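PDB 6KVR: fatty acid amide hydrolase from Candida albicans, which probably hydrolyses amides of monocarboxylic acids to the free carboxylate and ammonium, as a member of the amidase signature family. Local coordinates for residues D40-N45 with M122-D127; T112-H115 with N119-M122; P154-E159 with A239-G244. All coordinates share one frame; numbering follows the deposited sequence.

Overall arrangement
From the N terminus, the chain runs through helix 20-40 into the loop that holds residues 40-45. Interaction 1 lays this loop against strand 123-124 and the start of helix 126-143, closing a span of 76 residues. Interaction 2 lies within that span, apart from sharing Met122. It closes the short turn that leads from helix 100-118 toward the edge strand of the sheet. The two contacts touch: Ile42 meets Thr112 and His115, and Pro43 meets Thr112. Interaction 3 follows later and crosses neither. It joins strand 155-158 of the same sheet to helix 235-243. That helix also packs on interaction 2, where Tyr243 meets Leu113 and Ala114 and Ala239 meets Cys120.

Interaction 1 of 3, residues D40-N45 with M122-D127; sequences DAIPKN and MELFID
Ala41 comes nearest to Leu124, with 5.7 Å between their CA atoms, where the loop after helix 20-40 passes strand 123-124 at the edge of the sheet. The CB of Ala41 points at the strand. Ala41 CB lies 3.3 Å from Leu124 O and 3.9 Å from Leu124 CB. Leu124 is the buried member of the group. Leu124 CD1 meets Ile42 CG1 at 3.8 Å, and the two side chains cross obliquely. Ile42 makes this contact although its own CB points away from the strand. Its CG1 is anti to the carbonyl carbon (chi1 -68°), and this branch makes the touch. Ile42 also packs on Thr112 and His115 of helix 100-118. One residue on, the ring of Pro43 crosses Ile126 at about a right angle, with Pro43 CG 4.0 Å from Ile126 CG1. Ile126 opens helix 126-143, and Phe125 is its N-cap residue. Water 1 joins the two backbones here. Water 1 donates to Ala41 O at 2.8 Å and accepts from Ile126 N at 2.6 Å. This N-H belongs to the first turn of the helix, where no earlier helical carbonyl is available. The direct contacts of Ala41, Ile42 and Pro43 with Leu124 and Ile126 are mainly apolar. A single water bridges the segments, satisfying a loop carbonyl and a helix-start amide together.

Interaction 2 of 3, residues T112-H115 with N119-M122; sequences TLAH and NCAM
The imidazole of His115 and the amide of Asn119 lie side by side and point the same way, with their planes 41° apart. Asn119 OD1 is 3.4 Å from His115 CE1, in an oblique position relative to the ring. The ring is swung out toward the turn because CG stands anti to the backbone N (chi1 -179°). This brings ND1 to the backbone of Ala121. Ala121 N donates to His115 ND1 over 3.1 Å with an angle of 155° at the hydrogen. The donor sits near the ring edge but is tilted out of its plane. Accepting this bond suggests that ND1 carries no proton; a neutral ring would then probably hold its hydrogen on NE2. The methyl of Ala121 also touches the ring, with Ala121 CB 3.4 Å from His115 ND1. A regular helical bond runs from Asn119 N to His115 O, 2.9 Å, and water 2 gives hydrogens to both His115 O and Asn119 OD1. This water lies over one face of the ring, toward its rim. The other end of the Asn119 amide is held by the carbonyls of Thr217 and Leu219. Cys120 SG packs against the backbone N and CA of His115 and lies 4.0 Å from Ala114 CB. It also touches Ile240 of helix 235-243. Asn119 has positive phi and is the first residue to leave helical geometry. Such a residue is characteristic of a helix C-terminal end, here turning helix 100-118 toward edge strand 123-124 of the amidase sheet.

Interaction 3 of 3, residues P154-E159 with A239-G244; sequences PISLKE and AIVGYG
Ser156 meets Ile240 where strand 155-158 of the central mixed sheet of the amidase fold is covered by helix 235-243. This is helix-on-sheet packing, and the nearest CA atoms, those of Ser156 and Ile240, are 8.0 Å apart. Ser156 CB is directed at the helix. Ser156 CB lies 4.1 Å from Ile240 CG2. One bond further, Ser156 OG is 3.7 Å from Ile240 CG2. With chi1 at 54°, OG sits between the backbone N and the carbonyl carbon and passes beside this methyl rather than pointing at it. Ser156 OG approaches Val241 CG2 only to 4.4 Å. The hydroxyl finds its polar partners beyond these two segments. It is hydrogen-bonded to Glu237 OE1, one turn earlier on the same helix, and to Ser246 OG in the chain that follows the helix. A buried hydroxyl is thus satisfied while its flank rests on aliphatic carbon. On the helix side, Ile240 CB is directed at the strand, and CG2 is the contact atom. Two residues along the strand from Ser156 is Lys158, a predicted member of the charge relay system. Its NZ is hydrogen-bonded to Ser233 OG, just before the helix. Tyr243 N makes a regular helical bond to Ala239 O at 3.0 Å. The helix then ends in a Schellman motif at Gly244, which has positive phi, and in it Gly244 N donates to Val241 O at 2.8 Å.

Interaction 1 of 3, residues D40-N45 with M122-D127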
loop_
_atom_site.group_PDB
_atom_site.type_symbol
_atom_site.label_atom_id
_atom_site.label_comp_id
_atom_site.label_asym_id
_atom_site.label_seq_id
_atom_site.Cartn_x
_atom_site.Cartn_y
_atom_site.Cartn_z
ATOM N N ASP A 40 -38.918 -14.673 -12.117
ATOM C CA ASP A 40 -39.849 -13.668 -12.618
ATOM C C ASP A 40 -39.150 -12.611 -13.455
ATOM O O ASP A 40 -39.810 -11.926 -14.243
ATOM C CB ASP A 40 -40.585 -12.996 -11.458
ATOM C CG ASP A 40 -41.439 -13.964 -10.647
ATOM O OD1 ASP A 40 -41.673 -15.113 -11.092
ATOM O OD2 ASP A 40 -41.883 -13.565 -9.539
ATOM N N ALA A 41 -37.830 -12.462 -13.315
ATOM C CA ALA A 41 -37.103 -11.411 -14.012
ATOM C C ALA A 41 -36.533 -11.860 -15.360
ATOM O O ALA A 41 -35.920 -11.041 -16.057
ATOM C CB ALA A 41 -35.986 -10.863 -13.109
ATOM N N ILE A 42 -36.715 -13.121 -15.747
ATOM C CA ILE A 42 -36.281 -13.625 -17.050
ATOM C C ILE A 42 -37.316 -13.252 -18.109
ATOM O O ILE A 42 -38.471 -13.683 -18.015
ATOM C CB ILE A 42 -36.078 -15.149 -17.006
ATOM C CG1 ILE A 42 -34.881 -15.520 -16.128
ATOM C CG2 ILE A 42 -35.921 -15.715 -18.412
ATOM C CD1 ILE A 42 -34.803 -16.990 -15.807
ATOM N N PRO A 43 -36.970 -12.465 -19.126
ATOM C CA PRO A 43 -37.956 -12.123 -20.167
ATOM C C PRO A 43 -38.218 -13.312 -21.087
ATOM O O PRO A 43 -37.297 -13.850 -21.708
ATOM C CB PRO A 43 -37.293 -10.960 -20.917
ATOM C CG PRO A 43 -36.118 -10.546 -20.064
ATOM C CD PRO A 43 -35.684 -11.796 -19.363
ATOM N N LYS A 44 -39.488 -13.710 -21.189
ATOM C CA LYS A 44 -39.812 -14.931 -21.929
ATOM C C LYS A 44 -39.473 -14.809 -23.414
ATOM O O LYS A 44 -39.013 -15.775 -24.032
ATOM C CB LYS A 44 -41.280 -15.293 -21.752
ATOM C CG LYS A 44 -41.478 -16.803 -21.630
ATOM C CD LYS A 44 -42.673 -17.288 -22.427
ATOM C CE LYS A 44 -42.621 -18.796 -22.641
ATOM N NZ LYS A 44 -43.614 -19.229 -23.675
ATOM N N ASN A 45 -39.677 -13.633 -24.003
ATOM C CA ASN A 45 -39.330 -13.466 -25.413
ATOM C C ASN A 45 -37.844 -13.692 -25.670
ATOM O O ASN A 45 -37.459 -14.030 -26.793
ATOM C CB ASN A 45 -39.753 -12.076 -25.893
ATOM C CG ASN A 45 -39.536 -11.000 -24.838
ATOM O OD1 ASN A 45 -39.944 -11.162 -23.674
ATOM N ND2 ASN A 45 -38.890 -9.891 -25.236
HETATM N N MSE A 122 -27.488 -13.956 -10.639
HETATM C CA MSE A 122 -28.184 -13.996 -9.341
HETATM C C MSE A 122 -29.343 -13.008 -9.292
HETATM O O MSE A 122 -30.287 -13.178 -8.515
HETATM C CB MSE A 122 -27.245 -13.684 -8.163
HETATM C CG MSE A 122 -25.918 -14.390 -8.187
HETATM SE SE MSE A 122 -25.247 -14.885 -6.384
HETATM C CE MSE A 122 -26.955 -15.611 -5.826
ATOM N N GLU A 123 -29.235 -11.953 -10.097
ATOM C CA GLU A 123 -30.240 -10.908 -10.176
ATOM C C GLU A 123 -30.290 -10.427 -11.614
ATOM O O GLU A 123 -29.251 -10.243 -12.256
ATOM C CB GLU A 123 -29.933 -9.732 -9.231
ATOM C CG GLU A 123 -30.468 -9.900 -7.802
ATOM C CD GLU A 123 -30.579 -8.572 -7.029
ATOM O OE1 GLU A 123 -31.246 -8.542 -5.960
ATOM O OE2 GLU A 123 -29.990 -7.564 -7.488
ATOM N N LEU A 124 -31.501 -10.243 -12.122
ATOM C CA LEU A 124 -31.717 -9.739 -13.467
ATOM C C LEU A 124 -32.640 -8.542 -13.374
ATOM O O LEU A 124 -33.636 -8.587 -12.651
ATOM C CB LEU A 124 -32.342 -10.806 -14.352
ATOM C CG LEU A 124 -31.420 -11.670 -15.194
ATOM C CD1 LEU A 124 -32.261 -12.746 -15.893
ATOM C CD2 LEU A 124 -30.721 -10.788 -16.192
ATOM N N PHE A 125 -32.296 -7.463 -14.067
ATOM C CA PHE A 125 -33.177 -6.301 -14.068
ATOM C C PHE A 125 -33.094 -5.658 -15.454
ATOM O O PHE A 125 -32.613 -4.528 -15.627
ATOM C CB PHE A 125 -32.874 -5.304 -12.942
ATOM C CG PHE A 125 -31.417 -5.169 -12.569
ATOM C CD1 PHE A 125 -30.803 -6.087 -11.718
ATOM C CD2 PHE A 125 -30.681 -4.077 -13.006
ATOM C CE1 PHE A 125 -29.449 -5.931 -11.335
ATOM C CE2 PHE A 125 -29.341 -3.907 -12.637
ATOM C CZ PHE A 125 -28.722 -4.841 -11.801
ATOM N N ILE A 126 -33.609 -6.400 -16.449
ATOM C CA ILE A 126 -33.522 -5.969 -17.843
ATOM C C ILE A 126 -34.319 -4.688 -18.051
ATOM O O ILE A 126 -33.903 -3.797 -18.801
ATOM C CB ILE A 126 -34.005 -7.099 -18.780
ATOM C CG1 ILE A 126 -33.165 -8.368 -18.588
ATOM C CG2 ILE A 126 -33.968 -6.660 -20.239
ATOM C CD1 ILE A 126 -31.674 -8.143 -18.706
ATOM N N ASP A 127 -35.477 -4.577 -17.386
ATOM C CA ASP A 127 -36.320 -3.390 -17.525
ATOM C C ASP A 127 -35.599 -2.130 -17.045
ATOM O O ASP A 127 -35.604 -1.098 -17.734
ATOM C CB ASP A 127 -37.631 -3.598 -16.764
ATOM C CG ASP A 127 -37.405 -4.010 -15.308
ATOM O OD1 ASP A 127 -38.390 -4.030 -14.521
ATOM O OD2 ASP A 127 -36.245 -4.319 -14.949
HETATM O O HOH W 1 -35.201 -8.382 -15.919
#

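Interaction 2 of 3, residues T112-H115 with N119-M122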
loop_
_atom_site.group_PDB
_atom_site.type_symbol
_atom_site.label_atom_id
_atom_site.label_comp_id
_atom_site.label_asym_id
_atom_site.label_seq_id
_atom_site.Cartn_x
_atom_site.Cartn_y
_atom_site.Cartn_z
ATOM N N THR A 112 -29.740 -13.282 -21.322
ATOM C CA THR A 112 -30.804 -14.187 -20.879
ATOM C C THR A 112 -30.538 -15.608 -21.357
ATOM O O THR A 112 -30.731 -16.576 -20.607
ATOM C CB THR A 112 -32.168 -13.704 -21.388
ATOM O OG1 THR A 112 -32.362 -12.333 -21.018
ATOM C CG2 THR A 112 -33.291 -14.530 -20.791
ATOM N N LEU A 113 -30.089 -15.750 -22.608
ATOM C CA LEU A 113 -29.659 -17.057 -23.094
ATOM C C LEU A 113 -28.520 -17.605 -22.238
ATOM O O LEU A 113 -28.569 -18.757 -21.787
ATOM C CB LEU A 113 -29.262 -16.956 -24.571
ATOM C CG LEU A 113 -30.473 -16.665 -25.476
ATOM C CD1 LEU A 113 -30.037 -16.205 -26.866
ATOM C CD2 LEU A 113 -31.443 -17.854 -25.552
ATOM N N ALA A 114 -27.512 -16.769 -21.950
ATOM C CA ALA A 114 -26.407 -17.196 -21.087
ATOM C C ALA A 114 -26.913 -17.780 -19.763
ATOM O O ALA A 114 -26.499 -18.874 -19.353
ATOM C CB ALA A 114 -25.458 -16.023 -20.829
ATOM N N HIS A 115 -27.831 -17.070 -19.093
ATOM C CA HIS A 115 -28.384 -17.566 -17.833
ATOM C C HIS A 115 -29.133 -18.883 -18.013
ATOM O O HIS A 115 -29.025 -19.782 -17.171
ATOM C CB HIS A 115 -29.324 -16.537 -17.206
ATOM C CG HIS A 115 -29.900 -16.990 -15.898
ATOM N ND1 HIS A 115 -29.123 -17.200 -14.778
ATOM C CD2 HIS A 115 -31.162 -17.317 -15.541
ATOM C CE1 HIS A 115 -29.886 -17.605 -13.779
ATOM N NE2 HIS A 115 -31.129 -17.691 -14.217
ATOM N N ASN A 119 -26.641 -20.632 -15.835
ATOM C CA ASN A 119 -27.093 -20.270 -14.481
ATOM C C ASN A 119 -26.161 -19.226 -13.859
ATOM O O ASN A 119 -25.877 -19.244 -12.659
ATOM C CB ASN A 119 -27.228 -21.504 -13.579
ATOM C CG ASN A 119 -28.039 -21.229 -12.310
ATOM O OD1 ASN A 119 -29.088 -20.584 -12.354
ATOM N ND2 ASN A 119 -27.551 -21.729 -11.170
ATOM N N CYS A 120 -25.702 -18.291 -14.689
ATOM C CA CYS A 120 -24.699 -17.311 -14.311
ATOM C C CYS A 120 -25.243 -16.070 -13.595
ATOM O O CYS A 120 -24.445 -15.327 -13.013
ATOM C CB CYS A 120 -23.925 -16.870 -15.558
ATOM S SG CYS A 120 -24.991 -16.135 -16.812
ATOM N N ALA A 121 -26.554 -15.818 -13.599
ATOM C CA ALA A 121 -27.108 -14.625 -12.958
ATOM C C ALA A 121 -27.637 -14.928 -11.553
ATOM O O ALA A 121 -28.166 -16.016 -11.300
ATOM C CB ALA A 121 -28.230 -14.020 -13.807
HETATM N N MSE A 122 -27.488 -13.956 -10.639
HETATM C CA MSE A 122 -28.184 -13.996 -9.341
HETATM C C MSE A 122 -29.343 -13.008 -9.292
HETATM O O MSE A 122 -30.287 -13.178 -8.515
HETATM C CB MSE A 122 -27.245 -13.684 -8.163
HETATM C CG MSE A 122 -25.918 -14.390 -8.187
HETATM SE SE MSE A 122 -25.247 -14.885 -6.384
HETATM C CE MSE A 122 -26.955 -15.611 -5.826
HETATM O O HOH W 2 -30.351 -20.894 -15.113
#

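Interaction 3 of 3, residues P154-E159 with A239-G244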
loop_
_atom_site.group_PDB
_atom_site.type_symbol
_atom_site.label_atom_id
_atom_site.label_comp_id
_atom_site.label_asym_id
_atom_site.label_seq_id
_atom_site.Cartn_x
_atom_site.Cartn_y
_atom_site.Cartn_z
ATOM N N PRO A 154 -22.967 -2.068 -22.060
ATOM C CA PRO A 154 -23.558 -2.952 -21.024
ATOM C C PRO A 154 -22.502 -3.781 -20.309
ATOM O O PRO A 154 -21.774 -4.569 -20.924
ATOM C CB PRO A 154 -24.524 -3.841 -21.824
ATOM C CG PRO A 154 -24.663 -3.196 -23.164
ATOM C CD PRO A 154 -23.356 -2.485 -23.413
ATOM N N ILE A 155 -22.448 -3.632 -18.987
ATOM C CA ILE A 155 -21.389 -4.193 -18.158
ATOM C C ILE A 155 -22.042 -5.040 -17.075
ATOM O O ILE A 155 -23.014 -4.606 -16.449
ATOM C CB ILE A 155 -20.504 -3.075 -17.571
ATOM C CG1 ILE A 155 -19.659 -2.454 -18.690
ATOM C CG2 ILE A 155 -19.622 -3.581 -16.422
ATOM C CD1 ILE A 155 -18.589 -1.499 -18.219
ATOM N N SER A 156 -21.547 -6.265 -16.899
ATOM C CA SER A 156 -22.037 -7.149 -15.853
ATOM C C SER A 156 -21.202 -6.986 -14.583
ATOM O O SER A 156 -20.009 -6.683 -14.635
ATOM C CB SER A 156 -22.007 -8.606 -16.316
ATOM O OG SER A 156 -20.711 -8.954 -16.766
ATOM N N LEU A 157 -21.839 -7.213 -13.438
ATOM C CA LEU A 157 -21.293 -6.861 -12.132
ATOM C C LEU A 157 -21.360 -8.066 -11.202
ATOM O O LEU A 157 -22.407 -8.715 -11.088
ATOM C CB LEU A 157 -22.066 -5.693 -11.525
ATOM C CG LEU A 157 -22.043 -4.369 -12.287
ATOM C CD1 LEU A 157 -23.100 -3.467 -11.736
ATOM C CD2 LEU A 157 -20.664 -3.708 -12.221
ATOM N N LYS A 158 -20.238 -8.378 -10.556
ATOM C CA LYS A 158 -20.245 -9.411 -9.527
ATOM C C LYS A 158 -21.181 -8.982 -8.402
ATOM O O LYS A 158 -21.200 -7.810 -8.017
ATOM C CB LYS A 158 -18.822 -9.641 -9.013
ATOM C CG LYS A 158 -18.606 -10.888 -8.174
ATOM C CD LYS A 158 -17.144 -10.978 -7.733
ATOM C CE LYS A 158 -16.927 -12.129 -6.745
ATOM N NZ LYS A 158 -15.486 -12.544 -6.641
ATOM N N GLU A 159 -21.977 -9.933 -7.899
ATOM C CA GLU A 159 -23.043 -9.600 -6.952
ATOM C C GLU A 159 -22.516 -8.925 -5.682
ATOM O O GLU A 159 -23.152 -8.002 -5.159
ATOM C CB GLU A 159 -23.840 -10.860 -6.582
ATOM C CG GLU A 159 -25.131 -10.585 -5.777
ATOM C CD GLU A 159 -24.896 -10.344 -4.264
ATOM O OE1 GLU A 159 -23.782 -10.633 -3.756
ATOM O OE2 GLU A 159 -25.828 -9.849 -3.584
ATOM N N ALA A 239 -18.732 -16.992 -16.979
ATOM C CA ALA A 239 -19.729 -17.594 -17.854
ATOM C C ALA A 239 -20.308 -16.558 -18.814
ATOM O O ALA A 239 -20.361 -16.788 -20.027
ATOM C CB ALA A 239 -20.838 -18.248 -17.025
ATOM N N ILE A 240 -20.733 -15.402 -18.295
ATOM C CA ILE A 240 -21.476 -14.463 -19.136
ATOM C C ILE A 240 -20.543 -13.761 -20.119
ATOM O O ILE A 240 -20.921 -13.495 -21.262
ATOM C CB ILE A 240 -22.271 -13.458 -18.277
ATOM C CG1 ILE A 240 -23.200 -12.632 -19.158
ATOM C CG2 ILE A 240 -21.342 -12.488 -17.539
ATOM C CD1 ILE A 240 -24.176 -11.773 -18.366
ATOM N N VAL A 241 -19.318 -13.446 -19.703
ATOM C CA VAL A 241 -18.376 -12.839 -20.635
ATOM C C VAL A 241 -17.960 -13.856 -21.694
ATOM O O VAL A 241 -18.009 -13.572 -22.894
ATOM C CB VAL A 241 -17.170 -12.246 -19.874
ATOM C CG1 VAL A 241 -16.099 -11.730 -20.836
ATOM C CG2 VAL A 241 -17.629 -11.118 -18.947
ATOM N N GLY A 242 -17.595 -15.076 -21.270
ATOM C CA GLY A 242 -17.237 -16.118 -22.229
ATOM C C GLY A 242 -18.330 -16.418 -23.244
ATOM O O GLY A 242 -18.043 -16.751 -24.393
ATOM N N TYR A 243 -19.591 -16.303 -22.836
ATOM C CA TYR A 243 -20.734 -16.451 -23.722
ATOM C C TYR A 243 -21.018 -15.200 -24.547
ATOM O O TYR A 243 -21.774 -15.285 -25.518
ATOM C CB TYR A 243 -21.976 -16.794 -22.898
ATOM C CG TYR A 243 -23.165 -17.325 -23.683
ATOM C CD1 TYR A 243 -23.281 -18.681 -23.972
ATOM C CD2 TYR A 243 -24.193 -16.484 -24.091
ATOM C CE1 TYR A 243 -24.377 -19.182 -24.673
ATOM C CE2 TYR A 243 -25.304 -16.984 -24.794
ATOM C CZ TYR A 243 -25.386 -18.324 -25.076
ATOM O OH TYR A 243 -26.472 -18.814 -25.769
ATOM N N GLY A 244 -20.459 -14.048 -24.182
ATOM C CA GLY A 244 -20.798 -12.803 -24.845
ATOM C C GLY A 244 -22.049 -12.125 -24.330
ATOM O O GLY A 244 -22.537 -11.186 -24.972
#